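Local coordinates for protein phosphoribosylamine--glycine ligase (Thermotoga maritima, PDB 1VKZ) that catalyses the ATP-dependent joining of glycine to 5-phosphoribosylamine, giving glycinamide ribonucleotide in the de novo pathway of purine biosynthesis, at residues Ser106-Tyr109 and Ala110-Met114. Residues are numbered along the deposited sequence; the frame is centred on the assembly and turned at random.
Sequences SKVY and AKRFM
Ser-106 opens the first turn of helix 107-116 and meets Ala-110 through its backbone: Ala-110 N donates to Ser-106 O at 3.0 Å. Ser-106 is the N-cap residue; its OG accepts from Tyr-109 N at 3.0 Å with a nearly straight N-H...O angle of 165°. OG also pairs with Asp-149, which lies in the range predicted to form the ATP site and whose OD1 in addition takes the Val-108 amide, so Asp-149 OD1 pairs with both the capping hydroxyl and a first-turn amide.

Lys-107 O receives Lys-111 N in a longer bond of 3.3 Å. The Lys-107 side chain leaves the helix to form a salt bridge with Glu-285, a predicted magnesium ligand.

Val-108 O accepts from Arg-112 N, and the two side chains run alongside each other. With CG1 anti to the backbone N (chi1 179°), this methyl lies over one face of the guanidinium, toward its rim, 3.7 Å from Arg-112 NH1; the contact is van der Waals.

Tyr-109 O takes Phe-113 N at 2.9 Å. One turn apart, the two aromatic side chains cross at a slant: Phe-113 CB approaches the tyrosine ring obliquely, 4.3 Å from Tyr-109 CE2, while Tyr-109 OH reaches Phe-113 CD1 at 4.0 Å.

These i to i+4 bonds define a regular alpha-helical start within the ATP-grasp region. The tyrosine and phenylalanine both touch Leu-103 of helix 98-105. Val-108 and Arg-112 lie against Val-126 of strand 124-127, and Lys-111 NZ bonds to Ala-122 O and forms a salt bridge with Asp-189 OD1 of strand 186-190, in the same antiparallel sheet; Ala-110 and Phe-113 pack on Tyr-286 of strand 280-287, in another.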
loop_
_atom_site.group_PDB
_atom_site.type_symbol
_atom_site.label_atom_id
_atom_site.label_comp_id
_atom_site.label_asym_id
_atom_site.label_seq_id
_atom_site.Cartn_x
_atom_site.Cartn_y
_atom_site.Cartn_z
ATOM N N SER A 106 10.178 -10.233 -4.768
ATOM C CA SER A 106 10.646 -11.528 -4.369
ATOM C C SER A 106 10.743 -11.560 -2.851
ATOM O O SER A 106 11.707 -11.038 -2.273
ATOM C CB SER A 106 12.025 -11.792 -4.941
ATOM O OG SER A 106 12.525 -13.051 -4.504
ATOM N N LYS A 107 9.748 -12.177 -2.214
ATOM C CA LYS A 107 9.748 -12.312 -0.789
ATOM C C LYS A 107 10.927 -13.160 -0.300
ATOM O O LYS A 107 11.396 -12.961 0.796
ATOM C CB LYS A 107 8.410 -12.857 -0.325
ATOM C CG LYS A 107 7.321 -11.821 -0.333
ATOM C CD LYS A 107 6.019 -12.328 0.315
ATOM C CE LYS A 107 4.898 -11.267 0.264
ATOM N NZ LYS A 107 5.170 -10.201 1.275
ATOM N N VAL A 108 11.425 -14.073 -1.133
ATOM C CA VAL A 108 12.627 -14.813 -0.807
ATOM C C VAL A 108 13.860 -13.928 -0.813
ATOM O O VAL A 108 14.660 -13.978 0.126
ATOM C CB VAL A 108 12.884 -15.929 -1.785
ATOM C CG1 VAL A 108 14.168 -16.670 -1.406
ATOM C CG2 VAL A 108 11.688 -16.887 -1.799
ATOM N N TYR A 109 14.039 -13.141 -1.884
ATOM C CA TYR A 109 15.139 -12.205 -1.908
ATOM C C TYR A 109 15.089 -11.319 -0.684
ATOM O O TYR A 109 16.119 -11.057 -0.082
ATOM C CB TYR A 109 15.153 -11.366 -3.174
ATOM C CG TYR A 109 16.183 -10.239 -3.156
ATOM C CD1 TYR A 109 17.500 -10.472 -3.511
ATOM C CD2 TYR A 109 15.834 -8.955 -2.767
ATOM C CE1 TYR A 109 18.441 -9.442 -3.508
ATOM C CE2 TYR A 109 16.761 -7.933 -2.750
ATOM C CZ TYR A 109 18.054 -8.189 -3.124
ATOM O OH TYR A 109 18.975 -7.186 -3.109
ATOM N N ALA A 110 13.895 -10.862 -0.295
ATOM C CA ALA A 110 13.789 -9.892 0.782
ATOM C C ALA A 110 14.331 -10.483 2.050
ATOM O O ALA A 110 15.056 -9.815 2.795
ATOM C CB ALA A 110 12.339 -9.426 0.954
ATOM N N LYS A 111 14.032 -11.759 2.277
ATOM C CA LYS A 111 14.491 -12.456 3.488
ATOM C C LYS A 111 15.977 -12.656 3.551
ATOM O O LYS A 111 16.571 -12.560 4.623
ATOM C CB LYS A 111 13.819 -13.815 3.596
ATOM C CG LYS A 111 12.449 -13.736 4.118
ATOM C CD LYS A 111 12.439 -13.109 5.508
ATOM C CE LYS A 111 11.395 -13.737 6.432
ATOM N NZ LYS A 111 11.701 -13.466 7.881
ATOM N N ARG A 112 16.591 -12.958 2.408
ATOM C CA ARG A 112 18.024 -13.167 2.381
ATOM C C ARG A 112 18.762 -11.862 2.567
ATOM O O ARG A 112 19.807 -11.787 3.206
ATOM C CB ARG A 112 18.400 -13.893 1.107
ATOM C CG ARG A 112 18.154 -15.381 1.265
ATOM C CD ARG A 112 17.883 -16.106 0.001
ATOM N NE ARG A 112 17.652 -17.527 0.210
ATOM C CZ ARG A 112 17.503 -18.392 -0.786
ATOM N NH1 ARG A 112 17.517 -17.973 -2.052
ATOM N NH2 ARG A 112 17.321 -19.677 -0.524
ATOM N N PHE A 113 18.175 -10.830 2.002
ATOM C CA PHE A 113 18.649 -9.477 2.149
ATOM C C PHE A 113 18.701 -9.113 3.630
ATOM O O PHE A 113 19.739 -8.716 4.158
ATOM C CB PHE A 113 17.684 -8.556 1.400
ATOM C CG PHE A 113 17.995 -7.108 1.547
ATOM C CD1 PHE A 113 19.011 -6.534 0.822
ATOM C CD2 PHE A 113 17.299 -6.329 2.435
ATOM C CE1 PHE A 113 19.285 -5.197 0.967
ATOM C CE2 PHE A 113 17.594 -4.987 2.601
ATOM C CZ PHE A 113 18.580 -4.428 1.866
HETATM N N MSE A 114 17.574 -9.272 4.308
HETATM C CA MSE A 114 17.492 -8.929 5.709
HETATM C C MSE A 114 18.472 -9.745 6.625
HETATM O O MSE A 114 19.069 -9.221 7.578
HETATM C CB MSE A 114 16.059 -9.116 6.148
HETATM C CG MSE A 114 15.108 -8.174 5.499
HETATM SE SE MSE A 114 13.321 -8.376 6.261
HETATM C CE MSE A 114 12.355 -9.510 4.943
#